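Local structure of lysyl oxidase (Pichia pastoris, 1W7C) at residues A175-A183 and L618-P626; I324-V332 and Y680-D688. The protein is a copper- and topaquinone-dependent amine oxidase, classed as a lysyl oxidase, that probably oxidises primary amines, including the side-chain amine of lysine. All coordinates share one frame; numbering follows the deposited sequence. Where two conformers were deposited one is given.

Contact 1 of 2, residues A175-A183 and L618-P626; sequences AAPQLHDPA and LNTNALYDP
Asn621 turns its CG anti to the carbonyl carbon (chi1 -58°), and this torsion carries the amide up to the backbone of Pro177 and Gln178. Asn621 OD1 accepts from Gln178 N at 3.1 Å; the N-H···O angle of 143° and a donor tilted from the carbonyl plane describe a bent bond. That OD1 lies 3.4 Å from Pro177 CB, while the amides of Gln178 and Asn621 stack with their planes 23° apart; Gln178 OE1 is hydrogen-bonded to Lys142 NZ. Leu623, its CG anti to the carbonyl carbon, sends its methyls to different partners: CD2 packs 4.1 Å from Pro177 CG, the two side chains crossing at about a right angle, and CD1 meets Leu179 CD2 at 4.0 Å. Farther along, the Pro182 ring lies across Tyr624, CD to CD1 3.6 Å, and His180 O sits at the edge of the phenol ring. Two waters join the backbones. One accepts from His180 N and donates to Asn621 O at 2.6 Å, with a weak bond to Gln178 O; the other links His180 O to Leu623 N. Asn621 ND2 is held by Gly132 O. The contact lays the loop between strands 602-606 and 642-654 against strand 170-180, an outermost strand of its five-stranded antiparallel sheet, with Pro177 and Thr620 touching strand 355-357 and strand 187-195 pairing with Leu179.

Contact 2 of 2, residues I324-V332 and Y680-D688; sequences ITFKGERIV and YFDSENSRD
Phe326 and Phe681 make the aromatic part of the contact, meeting edge to edge: CD1 of Phe326 stands 3.9 Å from CZ of Phe681, and each atom lies near the plane of the other ring. Phe681 is itself sandwiched within its own loop, with Tyr680 CD2 over the centre of one face and Asn685 CG nearer the rim of the other. The remaining apolar contact is Ile331 CG2 against the phenol end of Tyr680, 3.8 Å from CZ.

The salt bridge across the contact is made by Lys327, in the type I' turn of the hairpin 324-332, which also carries a classic beta bulge where Ile331 and Val332 both face Ile324. Its chain runs extended as far as CE, past Asn685 OD1 (3.5 Å from CD), then bends at chi4 (-73°) to point NZ at Asp688. In the conformer described, Lys327 NZ donates to Asp688 OD2 at 3.1 Å, from 37° above the carboxylate plane, and also forms a salt bridge with Asp306. Asp688 OD1 in turn pairs with Arg275 of the second subunit. A lysine in place of Asp688 would probably leave Arg275 of that subunit without its carboxylate and set a second positive charge against Lys327.

Water-mediated bonds gather at Tyr680 OH. One water, 2.7 Å from OH, lies close to Phe326 O and Glu329 OE1; another, 2.8 Å from OH, donates to Arg330 O. Glu329 and Tyr680 run antiparallel alongside one another, with the carboxylate and ring planes 30° apart; Glu329 OE1 is bound to Arg570, which also makes a cation-pi contact with Tyr680.

Taken together, the chemistry implies a hairpin tip held by aromatic packing, by ordered water at Tyr680 OH and by a carboxylate shared between Lys327 and an arginine across the dimer interface.

Overall arrangement
Contacts 1 and 2 lie on opposite sides of the chain's centre, with centres 45 Å apart and nearest atoms about 22 Å apart, so neither touches the other. Along the sequence their segments alternate. Contact 1 joins strand 170-180 to a loop of the copper amine oxidase enzyme domain and approaches the active site: the side chain of Thr620 is about 9 Å from that of Asp358, the predicted proton acceptor. Contact 2 has both segments in that enzyme domain and lies nearer a calcium site, with the Arg330 side chain about 8 Å from the bound ion. It also reaches the second subunit, whereas contact 1 touches no other chain.

Contact 1 of 2, residues A175-A183 and L618-P626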
loop_
_atom_site.group_PDB
_atom_site.type_symbol
_atom_site.label_atom_id
_atom_site.label_comp_id
_atom_site.label_asym_id
_atom_site.label_seq_id
_atom_site.Cartn_x
_atom_site.Cartn_y
_atom_site.Cartn_z
ATOM N N ALA A 175 -31.577 -13.722 7.295
ATOM C CA ALA A 175 -30.138 -13.909 7.060
ATOM C C ALA A 175 -29.902 -14.524 5.689
ATOM O O ALA A 175 -30.729 -15.292 5.181
ATOM C CB ALA A 175 -29.543 -14.786 8.122
ATOM N N ALA A 176 -28.787 -14.141 5.079
ATOM C CA ALA A 176 -28.388 -14.673 3.777
ATOM C C ALA A 176 -27.026 -15.333 3.917
ATOM O O ALA A 176 -26.098 -14.729 4.484
ATOM C CB ALA A 176 -28.315 -13.560 2.754
ATOM N N PRO A 177 -26.849 -16.522 3.344
ATOM C CA PRO A 177 -27.849 -17.212 2.510
ATOM C C PRO A 177 -28.892 -17.983 3.317
ATOM O O PRO A 177 -28.794 -18.171 4.533
ATOM C CB PRO A 177 -26.983 -18.208 1.736
ATOM C CG PRO A 177 -25.910 -18.574 2.727
ATOM C CD PRO A 177 -25.566 -17.247 3.371
ATOM N N GLN A 178 -29.926 -18.407 2.600
ATOM C CA GLN A 178 -30.838 -19.437 3.104
ATOM C C GLN A 178 -30.089 -20.754 3.274
ATOM O O GLN A 178 -28.978 -20.912 2.729
ATOM C CB GLN A 178 -32.023 -19.578 2.119
ATOM C CG GLN A 178 -32.837 -18.284 1.961
ATOM C CD GLN A 178 -33.876 -18.354 0.893
ATOM O OE1 GLN A 178 -34.635 -17.408 0.743
ATOM N NE2 GLN A 178 -33.918 -19.461 0.142
ATOM N N LEU A 179 -30.679 -21.675 4.036
ATOM C CA LEU A 179 -30.062 -22.948 4.381
ATOM C C LEU A 179 -30.922 -24.125 3.885
ATOM O O LEU A 179 -31.808 -24.631 4.594
ATOM C CB LEU A 179 -29.842 -23.019 5.890
ATOM C CG LEU A 179 -28.808 -21.998 6.406
ATOM C CD1 LEU A 179 -28.940 -21.859 7.926
ATOM C CD2 LEU A 179 -27.387 -22.385 6.044
ATOM N N HIS A 180 -30.627 -24.579 2.674
ATOM C CA HIS A 180 -31.282 -25.734 2.091
ATOM C C HIS A 180 -30.434 -26.963 2.334
ATOM O O HIS A 180 -29.218 -26.982 2.130
ATOM C CB HIS A 180 -31.509 -25.547 0.582
ATOM C CG HIS A 180 -32.068 -26.764 -0.084
ATOM N ND1 HIS A 180 -33.355 -27.202 0.150
ATOM C CD2 HIS A 180 -31.499 -27.684 -0.909
ATOM C CE1 HIS A 180 -33.574 -28.318 -0.534
ATOM N NE2 HIS A 180 -32.464 -28.636 -1.183
ATOM N N ASP A 181 -31.102 -28.002 2.798
ATOM C CA ASP A 181 -30.434 -29.253 3.159
ATOM C C ASP A 181 -30.811 -30.300 2.103
ATOM O O ASP A 181 -31.940 -30.786 2.110
ATOM C CB ASP A 181 -30.874 -29.721 4.549
ATOM C CG ASP A 181 -30.157 -30.936 5.006
ATOM O OD1 ASP A 181 -29.524 -31.646 4.195
ATOM O OD2 ASP A 181 -30.222 -31.303 6.188
ATOM N N PRO A 182 -29.905 -30.652 1.192
ATOM C CA PRO A 182 -30.261 -31.627 0.152
ATOM C C PRO A 182 -30.610 -33.004 0.696
ATOM O O PRO A 182 -31.292 -33.772 0.014
ATOM C CB PRO A 182 -29.000 -31.703 -0.736
ATOM C CG PRO A 182 -28.135 -30.573 -0.346
ATOM C CD PRO A 182 -28.540 -30.124 1.011
ATOM N N ALA A 183 -30.152 -33.338 1.892
ATOM C CA ALA A 183 -30.436 -34.638 2.430
ATOM C C ALA A 183 -31.888 -34.805 2.856
ATOM O O ALA A 183 -32.429 -35.905 2.741
ATOM C CB ALA A 183 -29.484 -34.987 3.579
ATOM N N LEU A 618 -26.221 -16.845 -9.091
ATOM C CA LEU A 618 -27.054 -17.968 -8.750
ATOM C C LEU A 618 -26.375 -18.922 -7.769
ATOM O O LEU A 618 -26.964 -19.937 -7.393
ATOM C CB LEU A 618 -27.468 -18.703 -10.043
ATOM C CG LEU A 618 -28.256 -17.841 -11.040
ATOM C CD1 LEU A 618 -28.598 -18.662 -12.276
ATOM C CD2 LEU A 618 -29.517 -17.257 -10.366
ATOM N N ASN A 619 -25.164 -18.585 -7.309
ATOM C CA ASN A 619 -24.433 -19.483 -6.418
ATOM C C ASN A 619 -24.910 -19.516 -4.967
ATOM O O ASN A 619 -24.923 -20.567 -4.341
ATOM C CB ASN A 619 -22.921 -19.150 -6.388
ATOM C CG ASN A 619 -22.117 -20.011 -7.323
ATOM O OD1 ASN A 619 -22.566 -20.284 -8.449
ATOM N ND2 ASN A 619 -20.886 -20.343 -6.941
ATOM N N THR A 620 -25.273 -18.355 -4.409
ATOM C CA THR A 620 -25.236 -18.198 -2.953
ATOM C C THR A 620 -26.109 -19.165 -2.157
ATOM O O THR A 620 -25.674 -19.666 -1.118
ATOM C CB THR A 620 -25.510 -16.743 -2.559
ATOM O OG1 THR A 620 -25.210 -16.515 -1.179
ATOM C CG2 THR A 620 -26.957 -16.314 -2.734
ATOM N N ASN A 621 -27.330 -19.454 -2.645
ATOM C CA ASN A 621 -28.230 -20.400 -1.939
ATOM C C ASN A 621 -28.051 -21.857 -2.319
ATOM O O ASN A 621 -28.645 -22.739 -1.695
ATOM C CB ASN A 621 -29.681 -19.973 -2.117
ATOM C CG ASN A 621 -29.942 -18.576 -1.611
ATOM O OD1 ASN A 621 -29.586 -18.246 -0.466
ATOM N ND2 ASN A 621 -30.539 -17.734 -2.449
ATOM N N ALA A 622 -27.265 -22.114 -3.349
ATOM C CA ALA A 622 -27.045 -23.480 -3.828
ATOM C C ALA A 622 -25.801 -24.038 -3.145
ATOM O O ALA A 622 -24.699 -24.079 -3.705
ATOM C CB ALA A 622 -26.919 -23.485 -5.355
ATOM N N LEU A 623 -25.973 -24.423 -1.879
ATOM C CA LEU A 623 -24.844 -24.560 -0.974
ATOM C C LEU A 623 -23.892 -25.695 -1.348
ATOM O O LEU A 623 -22.695 -25.584 -1.134
ATOM C CB LEU A 623 -25.341 -24.768 0.456
ATOM C CG LEU A 623 -26.191 -23.653 1.084
ATOM C CD1 LEU A 623 -26.667 -24.061 2.483
ATOM C CD2 LEU A 623 -25.448 -22.296 1.105
ATOM N N TYR A 624 -24.437 -26.792 -1.877
ATOM C CA TYR A 624 -23.681 -28.000 -2.161
ATOM C C TYR A 624 -23.453 -28.247 -3.663
ATOM O O TYR A 624 -22.457 -28.864 -4.055
ATOM C CB TYR A 624 -24.319 -29.226 -1.463
ATOM C CG TYR A 624 -24.267 -29.055 0.032
ATOM C CD1 TYR A 624 -25.343 -28.490 0.721
ATOM C CD2 TYR A 624 -23.121 -29.346 0.739
ATOM C CE1 TYR A 624 -25.280 -28.249 2.081
ATOM C CE2 TYR A 624 -23.048 -29.129 2.122
ATOM C CZ TYR A 624 -24.134 -28.586 2.788
ATOM O OH TYR A 624 -24.057 -28.322 4.143
ATOM N N ASP A 625 -24.385 -27.773 -4.487
ATOM C CA ASP A 625 -24.350 -27.947 -5.938
ATOM C C ASP A 625 -24.523 -26.628 -6.691
ATOM O O ASP A 625 -25.438 -26.490 -7.505
ATOM C CB ASP A 625 -25.433 -28.967 -6.372
ATOM C CG ASP A 625 -25.323 -29.350 -7.820
ATOM O OD1 ASP A 625 -26.346 -29.766 -8.406
ATOM O OD2 ASP A 625 -24.252 -29.286 -8.444
ATOM N N PRO A 626 -23.649 -25.653 -6.431
ATOM C CA PRO A 626 -23.759 -24.368 -7.123
ATOM C C PRO A 626 -23.503 -24.475 -8.616
ATOM O O PRO A 626 -22.782 -25.378 -9.050
ATOM C CB PRO A 626 -22.678 -23.526 -6.456
ATOM C CG PRO A 626 -21.654 -24.525 -6.056
ATOM C CD PRO A 626 -22.491 -25.686 -5.517
HETATM O O HOH W 1 -29.674 -22.645 0.741
HETATM O O HOH W 2 -28.267 -25.998 -0.500
#

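Contact 2 of 2, residues I324-V332 and Y680-D688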
loop_
_atom_site.group_PDB
_atom_site.type_symbol
_atom_site.label_atom_id
_atom_site.label_comp_id
_atom_site.label_asym_id
_atom_site.label_seq_id
_atom_site.Cartn_x
_atom_site.Cartn_y
_atom_site.Cartn_z
ATOM N N ILE A 324 -6.464 -5.065 -22.872
ATOM C CA ILE A 324 -5.591 -4.066 -22.280
ATOM C C ILE A 324 -4.245 -4.140 -22.970
ATOM O O ILE A 324 -3.564 -5.164 -22.900
ATOM C CB ILE A 324 -5.387 -4.235 -20.762
ATOM C CG1 ILE A 324 -6.727 -4.237 -20.036
ATOM C CG2 ILE A 324 -4.497 -3.085 -20.254
ATOM C CD1 ILE A 324 -6.639 -4.437 -18.547
ATOM N N THR A 325 -3.901 -3.072 -23.671
ATOM C CA THR A 325 -2.648 -2.977 -24.396
ATOM C C THR A 325 -1.749 -1.883 -23.857
ATOM O O THR A 325 -2.229 -0.864 -23.359
ATOM C CB THR A 325 -2.909 -2.693 -25.901
ATOM O OG1 THR A 325 -3.446 -1.379 -26.072
ATOM C CG2 THR A 325 -3.867 -3.756 -26.471
ATOM N N PHE A 326 -0.448 -2.090 -23.979
ATOM C CA PHE A 326 0.540 -1.065 -23.638
ATOM C C PHE A 326 1.588 -1.066 -24.746
ATOM O O PHE A 326 2.086 -2.129 -25.142
ATOM C CB PHE A 326 1.165 -1.306 -22.260
ATOM C CG PHE A 326 2.166 -0.261 -21.883
ATOM C CD1 PHE A 326 3.513 -0.540 -21.805
ATOM C CD2 PHE A 326 1.743 1.017 -21.618
ATOM C CE1 PHE A 326 4.438 0.470 -21.476
ATOM C CE2 PHE A 326 2.652 2.010 -21.287
ATOM C CZ PHE A 326 4.010 1.729 -21.206
ATOM N N LYS A 327 1.863 0.109 -25.289
ATOM C CA LYS A 327 2.781 0.274 -26.425
ATOM C C LYS A 327 2.499 -0.728 -27.535
ATOM O O LYS A 327 3.414 -1.347 -28.091
ATOM C CB LYS A 327 4.239 0.278 -25.945
ATOM C CG LYS A 327 4.547 1.510 -25.106
ATOM C CD LYS A 327 6.025 1.650 -24.771
ATOM C CE LYS A 327 6.296 3.011 -24.120
ATOM N NZ LYS A 327 6.213 4.106 -25.131
ATOM N N GLY A 328 1.216 -0.904 -27.831
ATOM C CA GLY A 328 0.790 -1.678 -28.994
ATOM C C GLY A 328 0.734 -3.184 -28.818
ATOM O O GLY A 328 0.475 -3.890 -29.776
ATOM N N GLU A 329 0.979 -3.676 -27.605
ATOM C CA GLU A 329 0.908 -5.095 -27.346
ATOM C C GLU A 329 -0.104 -5.383 -26.245
ATOM O O GLU A 329 -0.088 -4.727 -25.198
ATOM C CB GLU A 329 2.280 -5.653 -26.913
ATOM C CG GLU A 329 3.399 -5.459 -27.944
ATOM C CD GLU A 329 4.688 -6.133 -27.502
ATOM O OE1 GLU A 329 5.492 -5.498 -26.812
ATOM O OE2 GLU A 329 4.879 -7.335 -27.780
ATOM N N ARG A 330 -0.960 -6.384 -26.449
ATOM C CA ARG A 330 -1.865 -6.819 -25.407
ATOM C C ARG A 330 -1.067 -7.459 -24.274
ATOM O O ARG A 330 -0.269 -8.350 -24.513
ATOM C CB ARG A 330 -2.832 -7.868 -25.946
ATOM C CG ARG A 330 -3.814 -8.366 -24.946
ATOM C CD ARG A 330 -4.740 -9.474 -25.465
ATOM N NE ARG A 330 -5.404 -8.970 -26.665
ATOM C CZ ARG A 330 -5.129 -9.288 -27.933
ATOM N NH1 ARG A 330 -4.337 -10.298 -28.241
ATOM N NH2 ARG A 330 -5.724 -8.603 -28.895
ATOM N N ILE A 331 -1.318 -6.997 -23.063
ATOM C CA ILE A 331 -0.829 -7.661 -21.859
ATOM C C ILE A 331 -1.905 -8.427 -21.095
ATOM O O ILE A 331 -1.581 -9.395 -20.429
ATOM C CB ILE A 331 -0.076 -6.701 -20.931
ATOM C CG1 ILE A 331 -0.946 -5.565 -20.421
ATOM C CG2 ILE A 331 1.209 -6.184 -21.589
ATOM C CD1 ILE A 331 -0.411 -4.903 -19.195
ATOM N N VAL A 332 -3.161 -7.989 -21.199
ATOM C CA VAL A 332 -4.251 -8.662 -20.463
ATOM C C VAL A 332 -5.471 -8.733 -21.402
ATOM O O VAL A 332 -5.966 -7.712 -21.863
ATOM C CB VAL A 332 -4.649 -7.874 -19.175
ATOM C CG1 VAL A 332 -5.901 -8.499 -18.530
ATOM C CG2 VAL A 332 -3.509 -7.781 -18.202
ATOM N N TYR A 680 10.088 -7.538 -19.366
ATOM C CA TYR A 680 9.115 -7.477 -20.441
ATOM C C TYR A 680 9.675 -6.639 -21.602
ATOM O O TYR A 680 9.348 -6.878 -22.764
ATOM C CB TYR A 680 7.806 -6.873 -19.916
ATOM C CG TYR A 680 6.715 -6.809 -20.947
ATOM C CD1 TYR A 680 6.036 -7.949 -21.324
ATOM C CD2 TYR A 680 6.354 -5.590 -21.541
ATOM C CE1 TYR A 680 5.053 -7.906 -22.269
ATOM C CE2 TYR A 680 5.378 -5.543 -22.468
ATOM C CZ TYR A 680 4.724 -6.683 -22.840
ATOM O OH TYR A 680 3.764 -6.577 -23.805
ATOM N N PHE A 681 10.493 -5.649 -21.269
ATOM C CA PHE A 681 11.291 -4.872 -22.193
ATOM C C PHE A 681 12.776 -5.096 -21.896
ATOM O O PHE A 681 13.135 -5.804 -20.956
ATOM C CB PHE A 681 10.933 -3.390 -22.068
ATOM C CG PHE A 681 9.472 -3.056 -22.332
ATOM C CD1 PHE A 681 8.899 -3.217 -23.591
ATOM C CD2 PHE A 681 8.690 -2.469 -21.327
ATOM C CE1 PHE A 681 7.585 -2.879 -23.812
ATOM C CE2 PHE A 681 7.366 -2.094 -21.572
ATOM C CZ PHE A 681 6.832 -2.285 -22.808
ATOM N N ASP A 682 13.644 -4.430 -22.643
ATOM C CA ASP A 682 15.049 -4.363 -22.323
ATOM C C ASP A 682 15.380 -3.332 -21.241
ATOM O O ASP A 682 16.462 -3.374 -20.660
ATOM C CB ASP A 682 15.858 -4.019 -23.579
ATOM C CG ASP A 682 15.893 -5.124 -24.592
ATOM O OD1 ASP A 682 15.523 -6.271 -24.278
ATOM O OD2 ASP A 682 16.355 -4.883 -25.735
ATOM N N SER A 683 14.459 -2.417 -20.996
ATOM C CA SER A 683 14.669 -1.315 -20.087
ATOM C C SER A 683 13.316 -0.815 -19.568
ATOM O O SER A 683 12.244 -1.211 -20.044
ATOM C CB SER A 683 15.422 -0.188 -20.802
ATOM O OG SER A 683 14.663 0.287 -21.903
ATOM N N GLU A 684 13.401 0.108 -18.628
ATOM C CA GLU A 684 12.236 0.740 -18.017
ATOM C C GLU A 684 11.645 1.762 -19.012
ATOM O O GLU A 684 12.340 2.630 -19.553
ATOM C CB GLU A 684 12.701 1.365 -16.714
ATOM C CG GLU A 684 11.630 1.966 -15.842
ATOM C CD GLU A 684 11.232 3.361 -16.278
ATOM O OE1 GLU A 684 12.124 4.236 -16.488
ATOM O OE2 GLU A 684 10.015 3.594 -16.383
ATOM N N ASN A 685 10.339 1.658 -19.266
ATOM C CA ASN A 685 9.730 2.301 -20.420
ATOM C C ASN A 685 8.948 3.602 -20.210
ATOM O O ASN A 685 8.301 4.096 -21.129
ATOM C CB ASN A 685 8.897 1.283 -21.223
ATOM C CG ASN A 685 9.624 0.764 -22.442
ATOM O OD1 ASN A 685 9.181 0.971 -23.547
ATOM N ND2 ASN A 685 10.754 0.081 -22.233
ATOM N N SER A 686 9.156 4.268 -19.080
ATOM C CA SER A 686 8.650 5.623 -18.925
ATOM C C SER A 686 9.544 6.714 -19.488
ATOM O O SER A 686 9.139 7.881 -19.499
ATOM C CB SER A 686 8.376 5.932 -17.451
ATOM O OG SER A 686 9.558 6.088 -16.688
ATOM N N ARG A 687 10.755 6.355 -19.928
ATOM C CA ARG A 687 11.782 7.355 -20.227
ATOM C C ARG A 687 11.430 8.316 -21.363
ATOM O O ARG A 687 12.002 9.413 -21.464
ATOM C CB ARG A 687 13.116 6.678 -20.572
ATOM C CG ARG A 687 13.747 5.752 -19.513
ATOM C CD ARG A 687 14.174 6.418 -18.188
ATOM N NE ARG A 687 12.992 6.791 -17.437
ATOM C CZ ARG A 687 12.627 8.020 -17.111
ATOM N NH1 ARG A 687 13.448 9.050 -17.293
ATOM N NH2 ARG A 687 11.466 8.188 -16.519
ATOM N N ASP A 688 10.472 7.929 -22.205
ATOM C CA ASP A 688 10.023 8.777 -23.291
ATOM C C ASP A 688 8.981 9.860 -22.935
ATOM O O ASP A 688 8.642 10.721 -23.758
ATOM C CB ASP A 688 9.500 7.910 -24.447
ATOM C CG ASP A 688 8.331 7.060 -24.068
ATOM O OD1 ASP A 688 8.384 6.455 -22.989
ATOM O OD2 ASP A 688 7.339 6.939 -24.804
HETATM O O HOH W 3 3.869 -3.940 -24.525
HETATM O O HOH W 4 2.352 -8.891 -24.474
#